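Local coordinates for regulator of Ty1 transposition protein 107 (Saccharomyces cerevisiae, PDB 3T7K) that binds the phosphorylated tail of histone H2A through its C-terminal tandem BRCT repeats, an interaction that serves DNA damage repair, at residues Glu180-Asn185 against Lys213-Arg218; Trp229-Glu234 against Val241-Lys246; Ile68-Lys73 against Ser235-Asn240. All coordinates share one frame; numbering follows the deposited sequence.

The chain runs through two BRCT repeats in turn. Segment 68-73 belongs to the first and meets its partner only at 235-240, far along in the second, so contact 3 closes the longest loop and ties the repeats together. Contact 1 lies wholly within that loop: it joins the loop at 180-185 to the end of helix 205-218, both in the second repeat. Contact 2 then folds the chain back just after helix 229-237, with 229-234 meeting 241-246. It crosses contact 3, because segment 235-240 falls between its two halves. Contacts 2 and 3 share that helix, and their centres are about 11 Å apart. Contact 1 touches neither.

Contact 1. Residues Glu180-Asn185 against Lys213-Arg218; sequences EDIIPN and KLINDR
In the second BRCT repeat, the loop between strands 168-172 and 198-201 passes the C-terminal end of helix 205-218, and this contact joins the two. It has a polar outer part and an apolar inner one. On the outside, Glu180 and Arg218 form a salt bridge, with OE2 of Glu180 2.5 Å from NH2 of Arg218. This is shorter than usual, so the exact length is doubtful. The N-H...O angle is 161°, and the carboxylate oxygen sits at the edge of the guanidinium, near its plane. The carboxylate itself is turned steeply, 72° from that plane, so the bridge is one-pronged. Arg218 is bent at chi2 (-80°), and its guanidinium ends beside the Glu180 carboxylate. OE1 of Glu180 takes a different partner, the hydroxyl of Thr178. Deeper in, Ile182 points at the helix. Its CD1 lies 4.0 Å from CG1 of Ile215, the two side chains crossing at about a right angle. The same CD1 comes within 4.4 Å of CD2 of Leu214, a looser touch. Both isoleucines are buried. They also rest on Tyr198 of strand 198-201, while Ile215 reaches on to Leu200 and to Ile224 of strand 224-227, which places the helix against the sheet.

Contact 2. Residues Trp229-Glu234 against Val241-Lys246; sequences WNWCVE and VDFTSK
Trp231 directs the far end of its indole at Val241 and Phe243, and the three side chains meet at different angles. The ring swings out from helix 229-237 because CG is anti to the backbone N (chi1 -178°). Val241 crosses it at about a right angle. Its CG1 methyl approaches obliquely and touches both CZ2 and CH2 of Trp231, each at 3.6 Å. The same methyl also lies over the centre of the Phe243 ring, 3.4 Å above its plane, so it meets two aromatic groups about a right angle apart. Phe243 adds a lighter touch: its CE1 is 4.2 Å from CZ2 of Trp231, at the edge of the indole. NE1 of Trp231 gives its hydrogen to a water 2.9 Å away, in the ring plane. That water donates in turn to the carbonyl O of Asp242 and of Ser245, joining the helix to both ends of the type I turn 242-245. OD1 of Asp242 accepts from N of Thr244, an Asx turn, and also from OG1. Phe136 of helix 135-138 packs on Trp231 and Val241. The arrangement is a helix-to-strand connection of the second BRCT repeat, leading from helix 229-237 into strand 249-253.

Contact 3. Residues Ile68-Lys73 against Ser235-Asn240; sequences ILRTEK and SIFHLN
Phe237 reaches from the last turn of helix 229-237 to the loop ahead of helix 72-77, where Ile68 and Arg70 receive its ring. Ile68 lies over one face. Its CG2 methyl is 4.1 Å from the centroid of the Phe237 ring and 17° off the ring normal, a CH-pi contact displaced toward the rim. The nearest ring atom to CG2 of Ile68 is CZ of Phe237, at 3.9 Å. This methyl is the branch anti to the backbone N, and the two side chains slide past each other in opposite directions. Arg70 instead comes to the ring edge, where its CG is 4.0 Å from CZ of Phe237. Its guanidinium plane stands 82° from the ring. The carbonyl O of Leu69 is also at the edge, 3.8 Å from CZ of Phe237. No hydrogen bond joins the segments. Leu75 of helix 72-77 packs on Phe237 as well. Beyond the phenylalanine, the helix ends in a Schellman motif with Leu239 at positive phi.

Residues of 68-73 also bind the peptide. Arg70 N bonds an acidic side chain of it, and Lys73 NZ, in the first turn of helix 72-77, its modified side chain, while Thr71 caps that helix. The contact thus belongs to the interface between tandem BRCT repeats, and segment 68-73 itself contributes to the phosphopeptide site.

Contact 1. Residues Glu180-Asn185 against Lys213-Arg218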
loop_
_atom_site.group_PDB
_atom_site.type_symbol
_atom_site.label_atom_id
_atom_site.label_comp_id
_atom_site.label_asym_id
_atom_site.label_seq_id
_atom_site.Cartn_x
_atom_site.Cartn_y
_atom_site.Cartn_z
ATOM N N GLU C 180 3.896 11.511 37.798
ATOM C CA GLU C 180 3.341 12.366 36.754
ATOM C C GLU C 180 3.998 12.132 35.383
ATOM O O GLU C 180 3.393 12.416 34.346
ATOM C CB GLU C 180 3.411 13.841 37.161
ATOM C CG GLU C 180 2.429 14.226 38.277
ATOM C CD GLU C 180 3.005 14.067 39.686
ATOM O OE1 GLU C 180 4.092 13.463 39.834
ATOM O OE2 GLU C 180 2.371 14.561 40.651
ATOM N N ASP C 181 5.223 11.605 35.383
ATOM C CA ASP C 181 5.923 11.276 34.133
ATOM C C ASP C 181 5.375 10.028 33.448
ATOM O O ASP C 181 5.601 9.817 32.262
ATOM C CB ASP C 181 7.421 11.077 34.385
ATOM C CG ASP C 181 8.094 12.332 34.910
ATOM O OD1 ASP C 181 7.712 13.438 34.456
ATOM O OD2 ASP C 181 8.990 12.208 35.785
ATOM N N ILE C 182 4.673 9.189 34.197
ATOM C CA ILE C 182 4.171 7.944 33.638
ATOM C C ILE C 182 2.912 8.163 32.831
ATOM O O ILE C 182 1.932 8.699 33.335
ATOM C CB ILE C 182 3.885 6.926 34.736
ATOM C CG1 ILE C 182 5.120 6.765 35.624
ATOM C CG2 ILE C 182 3.479 5.596 34.127
ATOM C CD1 ILE C 182 4.921 5.777 36.743
ATOM N N ILE C 183 2.931 7.739 31.568
ATOM C CA ILE C 183 1.746 7.828 30.725
ATOM C C ILE C 183 0.922 6.539 30.772
ATOM O O ILE C 183 1.471 5.443 30.884
ATOM C CB ILE C 183 2.109 8.188 29.264
ATOM C CG1 ILE C 183 2.723 6.994 28.534
ATOM C CG2 ILE C 183 3.085 9.362 29.247
ATOM C CD1 ILE C 183 2.906 7.233 27.032
ATOM N N PRO C 184 -0.407 6.668 30.705
ATOM C CA PRO C 184 -1.287 5.509 30.723
ATOM C C PRO C 184 -1.351 4.885 29.326
ATOM O O PRO C 184 -1.090 5.559 28.330
ATOM C CB PRO C 184 -2.638 6.121 31.084
ATOM C CG PRO C 184 -2.602 7.455 30.442
ATOM C CD PRO C 184 -1.156 7.918 30.499
ATOM N N ASN C 185 -1.681 3.605 29.263
ATOM C CA ASN C 185 -1.883 2.946 27.990
ATOM C C ASN C 185 -3.304 3.211 27.475
ATOM O O ASN C 185 -4.222 2.436 27.729
ATOM C CB ASN C 185 -1.644 1.457 28.150
ATOM C CG ASN C 185 -2.013 0.684 26.920
ATOM O OD1 ASN C 185 -1.762 1.120 25.796
ATOM N ND2 ASN C 185 -2.643 -0.463 27.123
ATOM N N LYS C 213 5.173 1.101 43.491
ATOM C CA LYS C 213 4.856 1.955 44.644
ATOM C C LYS C 213 4.244 3.289 44.213
ATOM O O LYS C 213 3.212 3.712 44.747
ATOM C CB LYS C 213 6.074 2.169 45.525
ATOM C CG LYS C 213 6.384 0.991 46.441
ATOM C CD LYS C 213 7.410 1.367 47.517
ATOM N NZ LYS C 213 9.756 2.160 47.942
ATOM N N LEU C 214 4.871 3.929 43.231
ATOM C CA LEU C 214 4.386 5.194 42.695
ATOM C C LEU C 214 2.954 5.053 42.228
ATOM O O LEU C 214 2.076 5.819 42.636
ATOM C CB LEU C 214 5.249 5.646 41.517
ATOM C CG LEU C 214 6.311 6.729 41.684
ATOM C CD1 LEU C 214 7.275 6.395 42.813
ATOM C CD2 LEU C 214 7.063 6.919 40.354
ATOM N N ILE C 215 2.708 4.073 41.363
ATOM C CA ILE C 215 1.387 3.914 40.796
ATOM C C ILE C 215 0.394 3.481 41.857
ATOM O O ILE C 215 -0.764 3.906 41.867
ATOM C CB ILE C 215 1.384 2.870 39.644
ATOM C CG1 ILE C 215 2.210 3.391 38.462
ATOM C CG2 ILE C 215 -0.060 2.554 39.239
ATOM C CD1 ILE C 215 2.572 2.321 37.403
ATOM N N ASN C 216 0.829 2.607 42.751
ATOM C CA ASN C 216 -0.099 2.133 43.756
ATOM C C ASN C 216 -0.452 3.215 44.788
ATOM O O ASN C 216 -1.572 3.259 45.267
ATOM C CB ASN C 216 0.335 0.773 44.330
ATOM C CG ASN C 216 0.191 -0.369 43.279
ATOM O OD1 ASN C 216 -0.766 -0.382 42.490
ATOM N ND2 ASN C 216 1.143 -1.303 43.261
ATOM N N ASP C 217 0.469 4.130 45.049
ATOM C CA ASP C 217 0.161 5.322 45.843
ATOM C C ASP C 217 -0.846 6.252 45.178
ATOM O O ASP C 217 -1.715 6.802 45.844
ATOM C CB ASP C 217 1.425 6.130 46.117
ATOM C CG ASP C 217 2.273 5.525 47.214
ATOM O OD1 ASP C 217 1.797 4.564 47.852
ATOM O OD2 ASP C 217 3.406 6.017 47.444
ATOM N N ARG C 218 -0.727 6.440 43.868
ATOM C CA ARG C 218 -1.469 7.502 43.180
ATOM C C ARG C 218 -2.685 7.041 42.388
ATOM O O ARG C 218 -3.575 7.840 42.090
ATOM C CB ARG C 218 -0.514 8.288 42.281
ATOM C CG ARG C 218 0.755 8.699 43.006
ATOM C CD ARG C 218 0.516 9.935 43.871
ATOM N NE ARG C 218 0.288 11.070 42.980
ATOM C CZ ARG C 218 1.233 11.925 42.594
ATOM N NH1 ARG C 218 2.476 11.807 43.057
ATOM N NH2 ARG C 218 0.920 12.913 41.762
#

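Contact 2. Residues Trp229-Glu234 against Val241-Lys246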
loop_
_atom_site.group_PDB
_atom_site.type_symbol
_atom_site.label_atom_id
_atom_site.label_comp_id
_atom_site.label_asym_id
_atom_site.label_seq_id
_atom_site.Cartn_x
_atom_site.Cartn_y
_atom_site.Cartn_z
ATOM N N TRP C 229 12.251 -6.597 28.287
ATOM C CA TRP C 229 12.338 -6.465 26.834
ATOM C C TRP C 229 12.070 -7.811 26.179
ATOM O O TRP C 229 11.341 -7.901 25.196
ATOM C CB TRP C 229 13.715 -5.915 26.431
ATOM C CG TRP C 229 14.027 -6.003 24.952
ATOM C CD1 TRP C 229 15.069 -6.671 24.379
ATOM C CD2 TRP C 229 13.286 -5.414 23.869
ATOM N NE1 TRP C 229 15.028 -6.531 23.013
ATOM C CE2 TRP C 229 13.946 -5.764 22.673
ATOM C CE3 TRP C 229 12.132 -4.628 23.798
ATOM C CZ2 TRP C 229 13.490 -5.354 21.413
ATOM C CZ3 TRP C 229 11.677 -4.223 22.542
ATOM C CH2 TRP C 229 12.358 -4.586 21.371
ATOM N N ASN C 230 12.636 -8.867 26.746
ATOM C CA ASN C 230 12.478 -10.205 26.183
ATOM C C ASN C 230 11.024 -10.609 25.996
ATOM O O ASN C 230 10.722 -11.492 25.209
ATOM C CB ASN C 230 13.172 -11.235 27.074
ATOM C CG ASN C 230 14.198 -12.047 26.330
ATOM O OD1 ASN C 230 13.853 -12.949 25.565
ATOM N ND2 ASN C 230 15.471 -11.738 26.552
ATOM N N TRP C 231 10.124 -9.990 26.753
ATOM C CA TRP C 231 8.696 -10.294 26.654
ATOM C C TRP C 231 8.177 -9.787 25.315
ATOM O O TRP C 231 7.311 -10.417 24.683
ATOM C CB TRP C 231 7.937 -9.617 27.814
ATOM C CG TRP C 231 6.447 -9.855 27.897
ATOM C CD1 TRP C 231 5.802 -10.856 28.588
ATOM C CD2 TRP C 231 5.417 -9.056 27.302
ATOM N NE1 TRP C 231 4.443 -10.719 28.458
ATOM C CE2 TRP C 231 4.181 -9.623 27.671
ATOM C CE3 TRP C 231 5.418 -7.915 26.493
ATOM C CZ2 TRP C 231 2.965 -9.090 27.255
ATOM C CZ3 TRP C 231 4.206 -7.387 26.078
ATOM C CH2 TRP C 231 3.000 -7.975 26.458
ATOM N N CYS C 232 8.711 -8.641 24.895
ATOM C CA CYS C 232 8.338 -8.035 23.619
ATOM C C CYS C 232 8.937 -8.811 22.460
ATOM O O CYS C 232 8.316 -8.933 21.411
ATOM C CB CYS C 232 8.836 -6.600 23.535
ATOM S SG CYS C 232 8.177 -5.538 24.832
ATOM N N VAL C 233 10.149 -9.314 22.655
ATOM C CA VAL C 233 10.847 -10.053 21.619
ATOM C C VAL C 233 10.163 -11.377 21.350
ATOM O O VAL C 233 9.997 -11.755 20.201
ATOM C CB VAL C 233 12.321 -10.299 21.983
ATOM C CG1 VAL C 233 12.964 -11.290 21.005
ATOM C CG2 VAL C 233 13.078 -8.992 21.987
ATOM N N GLU C 234 9.756 -12.075 22.406
ATOM C CA GLU C 234 9.027 -13.320 22.235
ATOM C C GLU C 234 7.677 -13.090 21.566
ATOM O O GLU C 234 7.272 -13.882 20.720
ATOM C CB GLU C 234 8.827 -14.054 23.565
ATOM C CG GLU C 234 10.091 -14.686 24.109
ATOM O OE1 GLU C 234 10.163 -16.531 22.609
ATOM O OE2 GLU C 234 11.961 -15.275 22.778
ATOM N N VAL C 241 0.842 -11.713 21.467
ATOM C CA VAL C 241 1.059 -11.474 22.890
ATOM C C VAL C 241 0.296 -12.525 23.671
ATOM O O VAL C 241 -0.930 -12.568 23.631
ATOM C CB VAL C 241 0.583 -10.082 23.319
ATOM C CG1 VAL C 241 0.515 -9.999 24.834
ATOM C CG2 VAL C 241 1.523 -9.029 22.770
ATOM N N ASP C 242 1.014 -13.391 24.369
ATOM C CA ASP C 242 0.348 -14.402 25.180
ATOM C C ASP C 242 0.256 -13.911 26.623
ATOM O O ASP C 242 1.256 -13.870 27.333
ATOM C CB ASP C 242 1.118 -15.714 25.114
ATOM C CG ASP C 242 0.552 -16.771 26.032
ATOM O OD1 ASP C 242 -0.661 -16.704 26.367
ATOM O OD2 ASP C 242 1.332 -17.668 26.420
ATOM N N PHE C 243 -0.944 -13.531 27.044
ATOM C CA PHE C 243 -1.135 -12.931 28.352
ATOM C C PHE C 243 -1.208 -13.962 29.469
ATOM O O PHE C 243 -1.248 -13.599 30.643
ATOM C CB PHE C 243 -2.376 -12.042 28.368
ATOM C CG PHE C 243 -2.142 -10.662 27.800
ATOM C CD1 PHE C 243 -1.303 -9.766 28.447
ATOM C CD2 PHE C 243 -2.769 -10.262 26.625
ATOM C CE1 PHE C 243 -1.091 -8.492 27.936
ATOM C CE2 PHE C 243 -2.568 -8.992 26.103
ATOM C CZ PHE C 243 -1.732 -8.101 26.765
ATOM N N THR C 244 -1.218 -15.241 29.107
ATOM C CA THR C 244 -1.264 -16.301 30.107
ATOM C C THR C 244 0.153 -16.745 30.449
ATOM O O THR C 244 0.355 -17.552 31.346
ATOM C CB THR C 244 -2.072 -17.533 29.637
ATOM O OG1 THR C 244 -1.347 -18.215 28.609
ATOM C CG2 THR C 244 -3.445 -17.132 29.114
ATOM N N SER C 245 1.127 -16.211 29.717
ATOM C CA SER C 245 2.524 -16.543 29.923
ATOM C C SER C 245 3.113 -15.700 31.048
ATOM O O SER C 245 2.875 -14.493 31.102
ATOM C CB SER C 245 3.297 -16.306 28.627
ATOM O OG SER C 245 4.693 -16.241 28.861
ATOM N N LYS C 246 3.862 -16.325 31.955
ATOM C CA LYS C 246 4.482 -15.591 33.060
ATOM C C LYS C 246 5.951 -15.362 32.773
ATOM O O LYS C 246 6.637 -14.642 33.506
ATOM C CB LYS C 246 4.289 -16.305 34.410
ATOM C CG LYS C 246 2.839 -16.344 34.865
ATOM C CD LYS C 246 2.098 -15.069 34.468
ATOM C CE LYS C 246 0.584 -15.215 34.621
ATOM N NZ LYS C 246 0.130 -15.232 36.040
HETATM O O HOH W 1 2.477 -12.519 29.479
#

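Contact 3. Residues Ile68-Lys73 against Ser235-Asn240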
loop_
_atom_site.group_PDB
_atom_site.type_symbol
_atom_site.label_atom_id
_atom_site.label_comp_id
_atom_site.label_asym_id
_atom_site.label_seq_id
_atom_site.Cartn_x
_atom_site.Cartn_y
_atom_site.Cartn_z
ATOM N N ILE C 68 16.978 -17.156 12.601
ATOM C CA ILE C 68 16.218 -16.213 13.416
ATOM C C ILE C 68 17.170 -15.384 14.274
ATOM O O ILE C 68 17.949 -15.924 15.063
ATOM C CB ILE C 68 15.167 -16.920 14.291
ATOM C CG1 ILE C 68 14.125 -17.604 13.406
ATOM C CG2 ILE C 68 14.477 -15.926 15.211
ATOM C CD1 ILE C 68 13.013 -18.268 14.186
ATOM N N LEU C 69 17.125 -14.069 14.092
ATOM C CA LEU C 69 18.027 -13.164 14.801
ATOM C C LEU C 69 17.287 -12.051 15.532
ATOM O O LEU C 69 16.177 -11.659 15.150
ATOM C CB LEU C 69 19.033 -12.538 13.835
ATOM C CG LEU C 69 20.057 -13.468 13.193
ATOM C CD1 LEU C 69 20.875 -12.698 12.173
ATOM C CD2 LEU C 69 20.955 -14.101 14.252
ATOM N N ARG C 70 17.919 -11.533 16.579
ATOM C CA ARG C 70 17.324 -10.475 17.374
ATOM C C ARG C 70 17.789 -9.101 16.914
ATOM O O ARG C 70 17.786 -8.154 17.696
ATOM C CB ARG C 70 17.664 -10.676 18.854
ATOM C CG ARG C 70 17.124 -11.984 19.424
ATOM C CD ARG C 70 17.631 -12.235 20.828
ATOM N NE ARG C 70 16.586 -12.808 21.664
ATOM C CZ ARG C 70 16.003 -12.160 22.666
ATOM N NH1 ARG C 70 16.377 -10.920 22.964
ATOM N NH2 ARG C 70 15.051 -12.754 23.367
ATOM N N THR C 71 18.199 -8.980 15.655
ATOM C CA THR C 71 18.593 -7.674 15.150
ATOM C C THR C 71 17.361 -6.829 14.971
ATOM O O THR C 71 16.275 -7.360 14.809
ATOM C CB THR C 71 19.262 -7.770 13.767
ATOM O OG1 THR C 71 18.468 -8.621 12.919
ATOM C CG2 THR C 71 20.678 -8.310 13.896
ATOM N N GLU C 72 17.530 -5.515 14.970
ATOM C CA GLU C 72 16.444 -4.609 14.614
ATOM C C GLU C 72 15.797 -5.002 13.281
ATOM O O GLU C 72 14.573 -5.004 13.140
ATOM C CB GLU C 72 16.971 -3.178 14.523
ATOM C CG GLU C 72 15.932 -2.163 14.079
ATOM C CD GLU C 72 16.501 -0.760 13.994
ATOM O OE1 GLU C 72 17.738 -0.621 14.087
ATOM O OE2 GLU C 72 15.720 0.208 13.841
ATOM N N LYS C 73 16.628 -5.346 12.305
ATOM C CA LYS C 73 16.124 -5.679 10.971
ATOM C C LYS C 73 15.255 -6.920 10.969
ATOM O O LYS C 73 14.160 -6.912 10.397
ATOM C CB LYS C 73 17.276 -5.846 9.985
ATOM C CG LYS C 73 17.668 -4.564 9.296
ATOM C CD LYS C 73 18.863 -4.809 8.389
ATOM C CE LYS C 73 19.119 -3.628 7.485
ATOM N NZ LYS C 73 20.475 -3.728 6.880
ATOM N N SER C 235 6.975 -12.022 21.951
ATOM C CA SER C 235 5.698 -11.703 21.319
ATOM C C SER C 235 5.894 -11.465 19.809
ATOM O O SER C 235 5.080 -11.893 19.009
ATOM C CB SER C 235 5.062 -10.469 21.951
ATOM O OG SER C 235 4.916 -10.628 23.351
ATOM N N ILE C 236 6.972 -10.783 19.440
ATOM C CA ILE C 236 7.216 -10.472 18.042
ATOM C C ILE C 236 7.532 -11.743 17.256
ATOM O O ILE C 236 6.969 -11.962 16.197
ATOM C CB ILE C 236 8.318 -9.424 17.881
ATOM C CG1 ILE C 236 7.830 -8.082 18.420
ATOM C CG2 ILE C 236 8.714 -9.271 16.406
ATOM C CD1 ILE C 236 8.948 -7.104 18.707
ATOM N N PHE C 237 8.402 -12.591 17.797
ATOM C CA PHE C 237 8.745 -13.862 17.152
ATOM C C PHE C 237 7.543 -14.764 16.961
ATOM O O PHE C 237 7.518 -15.569 16.043
ATOM C CB PHE C 237 9.790 -14.628 17.956
ATOM C CG PHE C 237 11.153 -14.054 17.856
ATOM C CD1 PHE C 237 11.473 -13.197 16.825
ATOM C CD2 PHE C 237 12.117 -14.362 18.801
ATOM C CE1 PHE C 237 12.735 -12.656 16.727
ATOM C CE2 PHE C 237 13.378 -13.827 18.715
ATOM C CZ PHE C 237 13.690 -12.971 17.671
ATOM N N HIS C 238 6.562 -14.648 17.854
ATOM C CA HIS C 238 5.337 -15.429 17.757
ATOM C C HIS C 238 4.220 -14.634 17.091
ATOM O O HIS C 238 3.120 -15.152 16.897
ATOM C CB HIS C 238 4.868 -15.848 19.155
ATOM C CG HIS C 238 5.746 -16.866 19.813
ATOM N ND1 HIS C 238 5.973 -16.887 21.171
ATOM C CD2 HIS C 238 6.441 -17.909 19.298
ATOM C CE1 HIS C 238 6.781 -17.889 21.466
ATOM N NE2 HIS C 238 7.075 -18.529 20.348
ATOM N N LEU C 239 4.488 -13.370 16.770
ATOM C CA LEU C 239 3.431 -12.445 16.356
ATOM C C LEU C 239 2.154 -12.615 17.189
ATOM O O LEU C 239 1.035 -12.526 16.678
ATOM C CB LEU C 239 3.134 -12.576 14.861
ATOM C CG LEU C 239 4.249 -11.969 14.009
ATOM C CD1 LEU C 239 3.874 -11.953 12.523
ATOM C CD2 LEU C 239 4.533 -10.573 14.498
ATOM N N ASN C 240 2.334 -12.846 18.487
ATOM C CA ASN C 240 1.202 -12.942 19.392
ATOM C C ASN C 240 1.624 -12.562 20.812
ATOM O O ASN C 240 2.668 -13.005 21.294
ATOM C CB ASN C 240 0.654 -14.359 19.393
ATOM C CG ASN C 240 -0.530 -14.523 20.328
ATOM O OD1 ASN C 240 -1.550 -13.854 20.167
ATOM N ND2 ASN C 240 -0.406 -15.427 21.301
#